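Local coordinates for periplasmic solute binding protein (Pectobacterium atrosepticum, PDB 4RY1) that probably binds a sugar in the periplasm and delivers it to an ABC-type importer, at residues D167-L172 with E372-W377; Q201-F206 with V394-L399; M368-L373 with N403-R408. All coordinates share one frame; numbering follows the deposited sequence. Where two conformers were deposited one is given.

Contact 1 of 3, residues D167-L172 with E372-W377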
loop_
_atom_site.group_PDB
_atom_site.type_symbol
_atom_site.label_atom_id
_atom_site.label_comp_id
_atom_site.label_asym_id
_atom_site.label_seq_id
_atom_site.Cartn_x
_atom_site.Cartn_y
_atom_site.Cartn_z
ATOM N N ASP A 167 -9.280 -8.862 -4.923
ATOM C CA ASP A 167 -8.785 -8.617 -3.578
ATOM C C ASP A 167 -9.509 -7.371 -3.090
ATOM O O ASP A 167 -9.675 -6.433 -3.860
ATOM C CB ASP A 167 -7.252 -8.504 -3.729
ATOM C CG ASP A 167 -6.535 -7.709 -2.672
ATOM O OD1 ASP A 167 -7.001 -6.662 -2.202
ATOM O OD2 ASP A 167 -5.397 -8.157 -2.367
ATOM N N VAL A 168 -9.990 -7.383 -1.843
ATOM C CA VAL A 168 -10.715 -6.233 -1.281
ATOM C C VAL A 168 -10.005 -5.741 -0.004
ATOM O O VAL A 168 -10.602 -5.303 0.968
ATOM C CB VAL A 168 -12.225 -6.500 -1.098
ATOM C CG1 VAL A 168 -12.977 -5.190 -0.827
ATOM C CG2 VAL A 168 -12.765 -7.197 -2.347
ATOM N N LEU A 169 -8.684 -5.766 -0.043
ATOM C CA LEU A 169 -7.895 -5.260 1.081
ATOM C C LEU A 169 -8.158 -3.777 1.328
ATOM O O LEU A 169 -8.152 -3.314 2.473
ATOM C CB LEU A 169 -6.400 -5.461 0.827
ATOM C CG LEU A 169 -5.421 -4.854 1.846
ATOM C CD1 LEU A 169 -5.635 -5.382 3.249
ATOM C CD2 LEU A 169 -3.983 -5.090 1.430
ATOM N N ASP A 170 -8.358 -3.002 0.267
ATOM C CA ASP A 170 -8.612 -1.560 0.461
ATOM C C ASP A 170 -9.810 -1.299 1.373
ATOM O O ASP A 170 -9.726 -0.492 2.297
ATOM C CB ASP A 170 -8.756 -0.768 -0.844
ATOM C CG ASP A 170 -9.869 -1.246 -1.750
ATOM O OD1 ASP A 170 -10.356 -2.383 -1.634
ATOM O OD2 ASP A 170 -10.220 -0.457 -2.633
ATOM N N ILE A 171 -10.924 -1.982 1.127
ATOM C CA ILE A 171 -12.122 -1.732 1.945
ATOM C C ILE A 171 -11.987 -2.382 3.323
ATOM O O ILE A 171 -12.496 -1.817 4.303
ATOM C CB ILE A 171 -13.430 -2.126 1.238
ATOM C CG1 ILE A 171 -13.513 -1.493 -0.157
ATOM C CG2 ILE A 171 -14.644 -1.740 2.093
ATOM C CD1 ILE A 171 -13.426 0.015 -0.213
ATOM N N LEU A 172 -11.267 -3.494 3.423
ATOM C CA LEU A 172 -10.925 -4.051 4.750
ATOM C C LEU A 172 -10.173 -3.010 5.568
ATOM O O LEU A 172 -10.416 -2.825 6.756
ATOM C CB LEU A 172 -10.081 -5.306 4.626
ATOM C CG LEU A 172 -9.603 -5.918 5.941
ATOM C CD1 LEU A 172 -10.792 -6.401 6.735
ATOM C CD2 LEU A 172 -8.644 -7.060 5.649
ATOM N N GLU A 372 -3.869 -15.021 2.594
ATOM C CA GLU A 372 -4.997 -15.911 2.938
ATOM C C GLU A 372 -6.115 -15.174 3.653
ATOM O O GLU A 372 -7.304 -15.387 3.399
ATOM C CB GLU A 372 -4.555 -17.054 3.844
ATOM C CG GLU A 372 -3.864 -18.169 3.122
ATOM C CD GLU A 372 -3.583 -19.367 4.028
ATOM O OE1 GLU A 372 -2.409 -19.568 4.375
ATOM O OE2 GLU A 372 -4.533 -20.076 4.417
ATOM N N LEU A 373 -5.737 -14.313 4.585
ATOM C CA LEU A 373 -6.732 -13.517 5.317
ATOM C C LEU A 373 -7.516 -12.614 4.346
ATOM O O LEU A 373 -8.736 -12.507 4.401
ATOM C CB LEU A 373 -6.043 -12.722 6.417
ATOM C CG LEU A 373 -6.939 -11.889 7.322
ATOM C CD1 LEU A 373 -6.368 -11.860 8.739
ATOM C CD2 LEU A 373 -7.144 -10.466 6.818
ATOM N N VAL A 374 -6.789 -11.919 3.481
ATOM C CA VAL A 374 -7.423 -11.011 2.530
ATOM C C VAL A 374 -8.339 -11.779 1.570
ATOM O O VAL A 374 -9.416 -11.307 1.235
ATOM C CB VAL A 374 -6.374 -10.208 1.755
ATOM C CG1 VAL A 374 -6.984 -9.464 0.578
ATOM C CG2 VAL A 374 -5.663 -9.252 2.700
ATOM N N GLN A 375 -7.917 -12.963 1.142
ATOM C CA GLN A 375 -8.783 -13.803 0.292
ATOM C C GLN A 375 -10.016 -14.331 1.012
ATOM O O GLN A 375 -11.094 -14.371 0.428
ATOM C CB GLN A 375 -7.995 -14.939 -0.359
ATOM C CG GLN A 375 -7.117 -14.420 -1.487
ATOM C CD GLN A 375 -7.881 -13.550 -2.490
ATOM O OE1 GLN A 375 -8.868 -14.002 -3.084
ATOM N NE2 GLN A 375 -7.447 -12.290 -2.661
ATOM N N LEU A 376 -9.872 -14.634 2.298
ATOM C CA LEU A 376 -11.011 -15.053 3.108
ATOM C C LEU A 376 -12.034 -13.918 3.229
ATOM O O LEU A 376 -13.232 -14.122 3.078
ATOM C CB LEU A 376 -10.555 -15.522 4.489
ATOM C CG LEU A 376 -11.641 -16.278 5.254
ATOM C CD1 LEU A 376 -11.978 -17.597 4.580
ATOM C CD2 LEU A 376 -11.237 -16.537 6.694
ATOM N N TRP A 377 -11.542 -12.719 3.516
ATOM C CA TRP A 377 -12.354 -11.494 3.504
ATOM C C TRP A 377 -13.068 -11.314 2.163
ATOM O O TRP A 377 -14.284 -11.101 2.099
ATOM C CB TRP A 377 -11.455 -10.285 3.805
ATOM C CG TRP A 377 -12.018 -8.932 3.532
ATOM C CD1 TRP A 377 -11.667 -8.102 2.505
ATOM C CD2 TRP A 377 -12.988 -8.204 4.311
ATOM N NE1 TRP A 377 -12.364 -6.933 2.580
ATOM C CE2 TRP A 377 -13.179 -6.957 3.676
ATOM C CE3 TRP A 377 -13.718 -8.486 5.469
ATOM C CZ2 TRP A 377 -14.030 -5.988 4.172
ATOM C CZ3 TRP A 377 -14.586 -7.525 5.957
ATOM C CH2 TRP A 377 -14.751 -6.298 5.306
#
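W377 and L172 meet because both side chains leave their backbones the same way, CG anti to the backbone N (chi1 166° in W377, 177° in L172). In W377 this sets CG toward the start of the opposing helix, where the indole lies, and L172 comes over one of its faces: CB stands 3.7 Å from the centroid of the W377 five-membered ring, a CH-pi contact, while CD1 lies above the fused ring system. At the ring's edge the polar N-H has work to do as well. W377 NE1 donates to V168 O at 2.9 Å, in a bent bond (N-H...acceptor angle 131°) whose donor stands well above the carbonyl plane. V168 O also accepts from L172 N, so one buried oxygen serves the first turn of its helix and the indole, a pairing that suits tryptophan, which is apolar except at NE1.

Just ahead of V168, the N-cap residue, D167 OD1 accepts from L169 N at 2.9 Å, closing an Asx turn. V374 lies against this turn, CG1 3.6 Å from D167 OD2, and its other methyl, CG2, touches L169 CD1 at 3.9 Å. Q375 NE2 passes by D167 CB to bond S166 O.

The contact joins the N-terminal ends of helices 169-183 and 371-385 in a largely buried contact; L205 of helix 199-214 and F398 of helix 391-409 pack on W377, while R118 of strand 107-123 touches L169.

Contact 2 of 3, residues Q201-F206 with V394-L399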
loop_
_atom_site.group_PDB
_atom_site.type_symbol
_atom_site.label_atom_id
_atom_site.label_comp_id
_atom_site.label_asym_id
_atom_site.label_seq_id
_atom_site.Cartn_x
_atom_site.Cartn_y
_atom_site.Cartn_z
ATOM N N GLN A 201 -17.842 -7.136 17.034
ATOM C CA GLN A 201 -17.076 -6.178 16.229
ATOM C C GLN A 201 -16.799 -6.647 14.788
ATOM O O GLN A 201 -16.831 -5.847 13.856
ATOM C CB GLN A 201 -15.792 -5.817 16.954
ATOM C CG GLN A 201 -16.078 -4.918 18.141
ATOM C CD GLN A 201 -14.864 -4.683 19.020
ATOM O OE1 GLN A 201 -14.063 -5.596 19.258
ATOM N NE2 GLN A 201 -14.745 -3.467 19.532
ATOM N N VAL A 202 -16.560 -7.935 14.623
ATOM C CA VAL A 202 -16.423 -8.537 13.279
ATOM C C VAL A 202 -17.757 -8.394 12.529
ATOM O O VAL A 202 -17.787 -8.063 11.352
ATOM C CB VAL A 202 -15.955 -9.992 13.324
ATOM C CG1 VAL A 202 -15.886 -10.564 11.928
ATOM C CG2 VAL A 202 -14.579 -10.067 13.989
ATOM N N ARG A 203 -18.872 -8.628 13.210
ATOM C CA ARG A 203 -20.185 -8.328 12.589
ATOM C C ARG A 203 -20.379 -6.884 12.139
ATOM O O ARG A 203 -20.937 -6.617 11.075
ATOM C CB ARG A 203 -21.307 -8.673 13.537
ATOM C CG ARG A 203 -21.511 -10.150 13.608
ATOM C CD ARG A 203 -22.416 -10.502 14.770
ATOM N NE ARG A 203 -22.541 -11.946 14.883
ATOM C CZ ARG A 203 -23.445 -12.558 15.640
ATOM N NH1 ARG A 203 -24.303 -11.855 16.371
ATOM N NH2 ARG A 203 -23.486 -13.882 15.673
ATOM N N GLU A 204 -19.934 -5.970 12.983
ATOM C CA GLU A 204 -19.979 -4.547 12.717
ATOM C C GLU A 204 -19.120 -4.208 11.495
ATOM O O GLU A 204 -19.495 -3.359 10.695
ATOM C CB GLU A 204 -19.517 -3.770 13.955
ATOM C CG GLU A 204 -19.546 -2.259 13.801
ATOM C CD GLU A 204 -19.286 -1.518 15.097
ATOM O OE1 GLU A 204 -18.883 -2.171 16.087
ATOM O OE2 GLU A 204 -19.422 -0.277 15.095
ATOM N N LEU A 205 -17.989 -4.903 11.355
ATOM C CA LEU A 205 -17.067 -4.702 10.225
ATOM C C LEU A 205 -17.744 -5.117 8.921
ATOM O O LEU A 205 -17.735 -4.364 7.933
ATOM C CB LEU A 205 -15.771 -5.496 10.434
ATOM C CG LEU A 205 -14.792 -5.496 9.255
ATOM C CD1 LEU A 205 -14.179 -4.123 9.037
ATOM C CD2 LEU A 205 -13.736 -6.563 9.492
ATOM N N PHE A 206 -18.331 -6.310 8.918
ATOM C CA PHE A 206 -19.122 -6.750 7.756
ATOM C C PHE A 206 -20.347 -5.867 7.524
ATOM O O PHE A 206 -20.712 -5.580 6.379
ATOM C CB PHE A 206 -19.478 -8.228 7.819
ATOM C CG PHE A 206 -18.344 -9.123 7.438
ATOM C CD1 PHE A 206 -18.091 -9.434 6.103
ATOM C CD2 PHE A 206 -17.468 -9.591 8.402
ATOM C CE1 PHE A 206 -17.015 -10.249 5.761
ATOM C CE2 PHE A 206 -16.385 -10.386 8.065
ATOM C CZ PHE A 206 -16.162 -10.728 6.746
ATOM N N VAL A 394 -21.702 -15.137 7.952
ATOM C CA VAL A 394 -20.513 -14.859 7.127
ATOM C C VAL A 394 -19.399 -14.285 8.014
ATOM O O VAL A 394 -18.243 -14.719 7.971
ATOM C CB VAL A 394 -20.871 -13.926 5.951
ATOM C CG1 VAL A 394 -19.618 -13.399 5.228
ATOM C CG2 VAL A 394 -21.766 -14.666 4.970
ATOM N N ALA A 395 -19.789 -13.345 8.856
ATOM C CA ALA A 395 -18.862 -12.719 9.795
ATOM C C ALA A 395 -18.273 -13.702 10.800
ATOM O O ALA A 395 -17.056 -13.797 10.958
ATOM C CB ALA A 395 -19.560 -11.589 10.518
ATOM N N ASP A 396 -19.131 -14.448 11.476
ATOM C CA ASP A 396 -18.647 -15.432 12.439
ATOM C C ASP A 396 -17.712 -16.462 11.761
ATOM O O ASP A 396 -16.724 -16.896 12.350
ATOM C CB ASP A 396 -19.808 -16.174 13.111
ATOM C CG ASP A 396 -20.732 -15.267 13.924
ATOM O OD1 ASP A 396 -20.478 -14.058 14.109
ATOM O OD2 ASP A 396 -21.763 -15.797 14.400
ATOM N N ASP A 397 -18.054 -16.877 10.544
ATOM C CA ASP A 397 -17.212 -17.817 9.787
ATOM C C ASP A 397 -15.883 -17.180 9.385
ATOM O O ASP A 397 -14.843 -17.841 9.383
ATOM C CB ASP A 397 -17.915 -18.344 8.538
ATOM C CG ASP A 397 -19.071 -19.285 8.865
ATOM O OD1 ASP A 397 -19.361 -19.538 10.063
ATOM O OD2 ASP A 397 -19.691 -19.782 7.906
ATOM N N PHE A 398 -15.930 -15.897 9.045
ATOM C CA PHE A 398 -14.693 -15.169 8.765
ATOM C C PHE A 398 -13.803 -15.189 10.017
ATOM O O PHE A 398 -12.619 -15.490 9.943
ATOM C CB PHE A 398 -14.942 -13.730 8.294
ATOM C CG PHE A 398 -13.684 -12.905 8.221
ATOM C CD1 PHE A 398 -12.841 -12.988 7.110
ATOM C CD2 PHE A 398 -13.325 -12.082 9.269
ATOM C CE1 PHE A 398 -11.663 -12.252 7.055
ATOM C CE2 PHE A 398 -12.156 -11.347 9.218
ATOM C CZ PHE A 398 -11.327 -11.424 8.107
ATOM N N LEU A 399 -14.391 -14.900 11.165
ATOM C CA LEU A 399 -13.623 -14.867 12.411
ATOM C C LEU A 399 -12.909 -16.194 12.717
ATOM O O LEU A 399 -11.733 -16.197 13.033
ATOM C CB LEU A 399 -14.532 -14.460 13.565
ATOM C CG LEU A 399 -13.909 -14.514 14.961
ATOM C CD1 LEU A 399 -12.671 -13.630 15.048
ATOM C CD2 LEU A 399 -14.958 -14.089 15.979
#
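R203 grips D396 side-on with two nitrogens, one to each carboxylate oxygen, in a bidentate salt bridge. NH2 of R203 lies 2.9 Å from OD2 of D396 in a nearly straight bond (165°) to the syn lone pair, and NE of R203 meets OD1 of D396 on its syn side at 3.1 Å. The guanidinium and carboxylate planes are only 16° apart, so both N-H groups can point at their acceptors together. An extended chain from CG to NE carries the arginine head across to the other helix.

Next along the interface is A395. Its small side chain lets the backbones come close: A395 CB lies 3.9 Å from R203 CA, and it also touches CD2 of F206 at 3.6 Å. This is helix-on-helix packing, consistent with the C-terminal lobe of the periplasmic binding protein fold: the short axes of 201-206 and 394-399 approach to 8.7 Å, with 120° between their N-to-C directions, and an alanine suits the point of closest backbone approach.

Deeper in, F206 turns its edge toward the face of F398 in an offset edge-to-face pair, the centroids 5.4 Å apart. CZ of F206 also touches CB of F398 at 3.6 Å, and V394 CG1 lies near CE1 of F206. The branched V202 serves two neighbours at once: CG1 meets the edge of the F398 ring near CD2, while CG2 faces CD1 of L399. I195 of strand 194-195 touches both V202 and L399, and S380 and L381 of helix 371-385 lie against F206.

Contact 3 of 3, residues M368-L373 with N403-R408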
loop_
_atom_site.group_PDB
_atom_site.type_symbol
_atom_site.label_atom_id
_atom_site.label_comp_id
_atom_site.label_asym_id
_atom_site.label_seq_id
_atom_site.Cartn_x
_atom_site.Cartn_y
_atom_site.Cartn_z
ATOM N N MET A 368 -2.581 -8.018 8.847
ATOM C CA MET A 368 -3.820 -7.558 8.196
ATOM C C MET A 368 -3.749 -7.720 6.676
ATOM O O MET A 368 -4.790 -7.883 6.012
ATOM C CB MET A 368 -4.199 -6.129 8.628
ATOM C CG MET A 368 -3.599 -4.966 7.839
ATOM S SD MET A 368 -4.346 -3.348 8.196
ATOM C CE MET A 368 -6.037 -3.862 7.992
ATOM N N GLU A 369 -2.529 -7.704 6.135
ATOM C CA GLU A 369 -2.310 -7.921 4.691
ATOM C C GLU A 369 -1.949 -9.362 4.313
ATOM O O GLU A 369 -1.578 -9.623 3.171
ATOM C CB GLU A 369 -1.258 -6.958 4.152
ATOM C CG GLU A 369 -1.564 -5.517 4.504
ATOM C CD GLU A 369 -1.051 -4.528 3.480
ATOM O OE1 GLU A 369 -0.491 -4.950 2.448
ATOM O OE2 GLU A 369 -1.217 -3.314 3.711
ATOM N N ASN A 370 -2.079 -10.299 5.254
ATOM C CA ASN A 370 -1.823 -11.716 4.961
ATOM C C ASN A 370 -2.701 -12.125 3.773
ATOM O O ASN A 370 -3.901 -11.850 3.791
ATOM C CB ASN A 370 -2.120 -12.573 6.200
ATOM C CG ASN A 370 -2.066 -14.061 5.925
ATOM O OD1 ASN A 370 -3.012 -14.624 5.388
ATOM N ND2 ASN A 370 -0.983 -14.713 6.338
ATOM N N GLN A 371 -2.131 -12.779 2.768
ATOM C CA GLN A 371 -2.887 -13.024 1.532
ATOM C C GLN A 371 -4.064 -13.982 1.777
ATOM O O GLN A 371 -5.132 -13.786 1.209
ATOM C CB GLN A 371 -1.995 -13.572 0.415
ATOM N N GLU A 372 -3.869 -15.021 2.594
ATOM C CA GLU A 372 -4.997 -15.911 2.938
ATOM C C GLU A 372 -6.115 -15.174 3.653
ATOM O O GLU A 372 -7.304 -15.387 3.399
ATOM C CB GLU A 372 -4.555 -17.054 3.844
ATOM C CG GLU A 372 -3.864 -18.169 3.122
ATOM C CD GLU A 372 -3.583 -19.367 4.028
ATOM O OE1 GLU A 372 -2.409 -19.568 4.375
ATOM O OE2 GLU A 372 -4.533 -20.076 4.417
ATOM N N LEU A 373 -5.737 -14.313 4.585
ATOM C CA LEU A 373 -6.732 -13.517 5.317
ATOM C C LEU A 373 -7.516 -12.614 4.346
ATOM O O LEU A 373 -8.736 -12.507 4.401
ATOM C CB LEU A 373 -6.043 -12.722 6.417
ATOM C CG LEU A 373 -6.939 -11.889 7.322
ATOM C CD1 LEU A 373 -6.368 -11.860 8.739
ATOM C CD2 LEU A 373 -7.144 -10.466 6.818
ATOM N N ASN A 403 -8.879 -16.746 12.328
ATOM C CA ASN A 403 -8.099 -17.170 13.498
ATOM C C ASN A 403 -7.245 -18.413 13.209
ATOM O O ASN A 403 -6.098 -18.486 13.657
ATOM C CB ASN A 403 -8.984 -17.357 14.725
ATOM C CG ASN A 403 -9.326 -16.036 15.401
ATOM O OD1 ASN A 403 -8.643 -15.023 15.195
ATOM N ND2 ASN A 403 -10.375 -16.036 16.220
ATOM N N ARG A 404 -7.780 -19.362 12.440
ATOM C CA ARG A 404 -6.970 -20.508 11.967
ATOM C C ARG A 404 -5.769 -20.036 11.145
ATOM O O ARG A 404 -4.672 -20.513 11.341
ATOM C CB ARG A 404 -7.794 -21.537 11.170
ATOM C CG ARG A 404 -8.848 -22.266 12.013
ATOM C CD ARG A 404 -9.625 -23.318 11.230
ATOM N NE ARG A 404 -10.675 -22.794 10.346
ATOM C CZ ARG A 404 -11.888 -22.400 10.737
ATOM N NH1 ARG A 404 -12.234 -22.418 12.020
ATOM N NH2 ARG A 404 -12.763 -21.965 9.834
ATOM N N ILE A 405 -5.995 -19.100 10.229
ATOM C CA ILE A 405 -4.910 -18.575 9.381
ATOM C C ILE A 405 -3.820 -17.925 10.231
ATOM O O ILE A 405 -2.636 -18.179 10.050
ATOM C CB ILE A 405 -5.435 -17.559 8.348
ATOM C CG1 ILE A 405 -6.264 -18.272 7.284
ATOM C CG2 ILE A 405 -4.279 -16.798 7.688
ATOM C CD1 ILE A 405 -7.225 -17.379 6.534
ATOM N N LEU A 406 -4.247 -17.087 11.170
ATOM C CA LEU A 406 -3.315 -16.348 12.032
ATOM C C LEU A 406 -2.496 -17.234 12.960
ATOM O O LEU A 406 -1.350 -16.933 13.256
ATOM C CB LEU A 406 -4.043 -15.241 12.800
ATOM C CG LEU A 406 -4.629 -14.117 11.925
ATOM C CD1 LEU A 406 -5.381 -13.138 12.803
ATOM C CD2 LEU A 406 -3.593 -13.336 11.111
ATOM N N LYS A 407 -3.072 -18.336 13.411
ATOM C CA LYS A 407 -2.301 -19.262 14.246
ATOM C C LYS A 407 -1.157 -19.916 13.472
ATOM O O LYS A 407 -0.127 -20.272 14.031
ATOM C CB LYS A 407 -3.227 -20.297 14.864
ATOM C CG LYS A 407 -3.806 -19.775 16.165
ATOM C CD LYS A 407 -2.848 -20.093 17.303
ATOM C CE LYS A 407 -3.042 -19.233 18.539
ATOM N NZ LYS A 407 -1.906 -19.425 19.491
ATOM N N ARG A 408 -1.354 -20.049 12.169
ATOM C CA ARG A 408 -0.307 -20.508 11.262
ATOM C C ARG A 408 0.710 -19.415 10.945
ATOM O O ARG A 408 1.919 -19.649 10.952
ATOM C CB ARG A 408 -0.920 -21.053 9.966
ATOM C CG ARG A 408 -1.030 -22.566 9.940
ATOM C CD ARG A 408 -1.443 -23.094 8.579
ATOM N NE ARG A 408 -2.746 -22.597 8.133
ATOM C CZ ARG A 408 -2.930 -21.707 7.158
ATOM N NH1 ARG A 408 -1.891 -21.178 6.520
ATOM N NH2 ARG A 408 -4.163 -21.326 6.835
#
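L373 and I405 mark the nearest backbone approach, their CA atoms 6.7 Å apart, where the first turn of helix 371-385 faces a late part of helix 391-409. N370 is the N-cap of the former: its OD1 accepts from L373 N at 2.9 Å, in the carbonyl plane and on a lone pair. Asparagine suits this place, its short side chain folding back to a backbone N-H at the helix start. I405 CG2 lies 3.4 Å from the same N370 OD1, and its CD1 packs on E372 CB at 3.8 Å, so the two branches of the isoleucine touch the cap and the first turn respectively.

At the solvent-exposed side R408 holds E372 end-on. NH1 donates to OE1 of E372 at 2.7 Å, almost straight (171°), and R408 NH2 donates to E372 OE2, with carboxylate and guanidinium nearly coplanar. Long, flexible chains suit a bridge set beside the apolar layer.

Further inward L373 CD1 meets L406 CD2 at 3.9 Å. L172 of helix 169-183 lies on L373, whereas L406 is backed by F367 and by I195 of strand 194-195.

Overall arrangement
Following the chain from the N terminus, residues 167-172 at the start of helix 169-183 come first and are met about 200 residues later by 372-377, closing contact 1. Residues 201-206, on helix 199-214, come next and wait for 394-399, so contacts 1 and 2 cross. Contact 3 closes a much shorter loop, from 368-373 to 403-408; it shares E372 and L373 with contact 1 and crosses contact 2. Helix 371-385 serves contacts 1 and 3, helix 391-409 contacts 2 and 3. Contacts 1 and 2 also touch directly, through W377 against F206 and F398. Together the three tie the two C-terminal helices to helices 169-183 and 199-214.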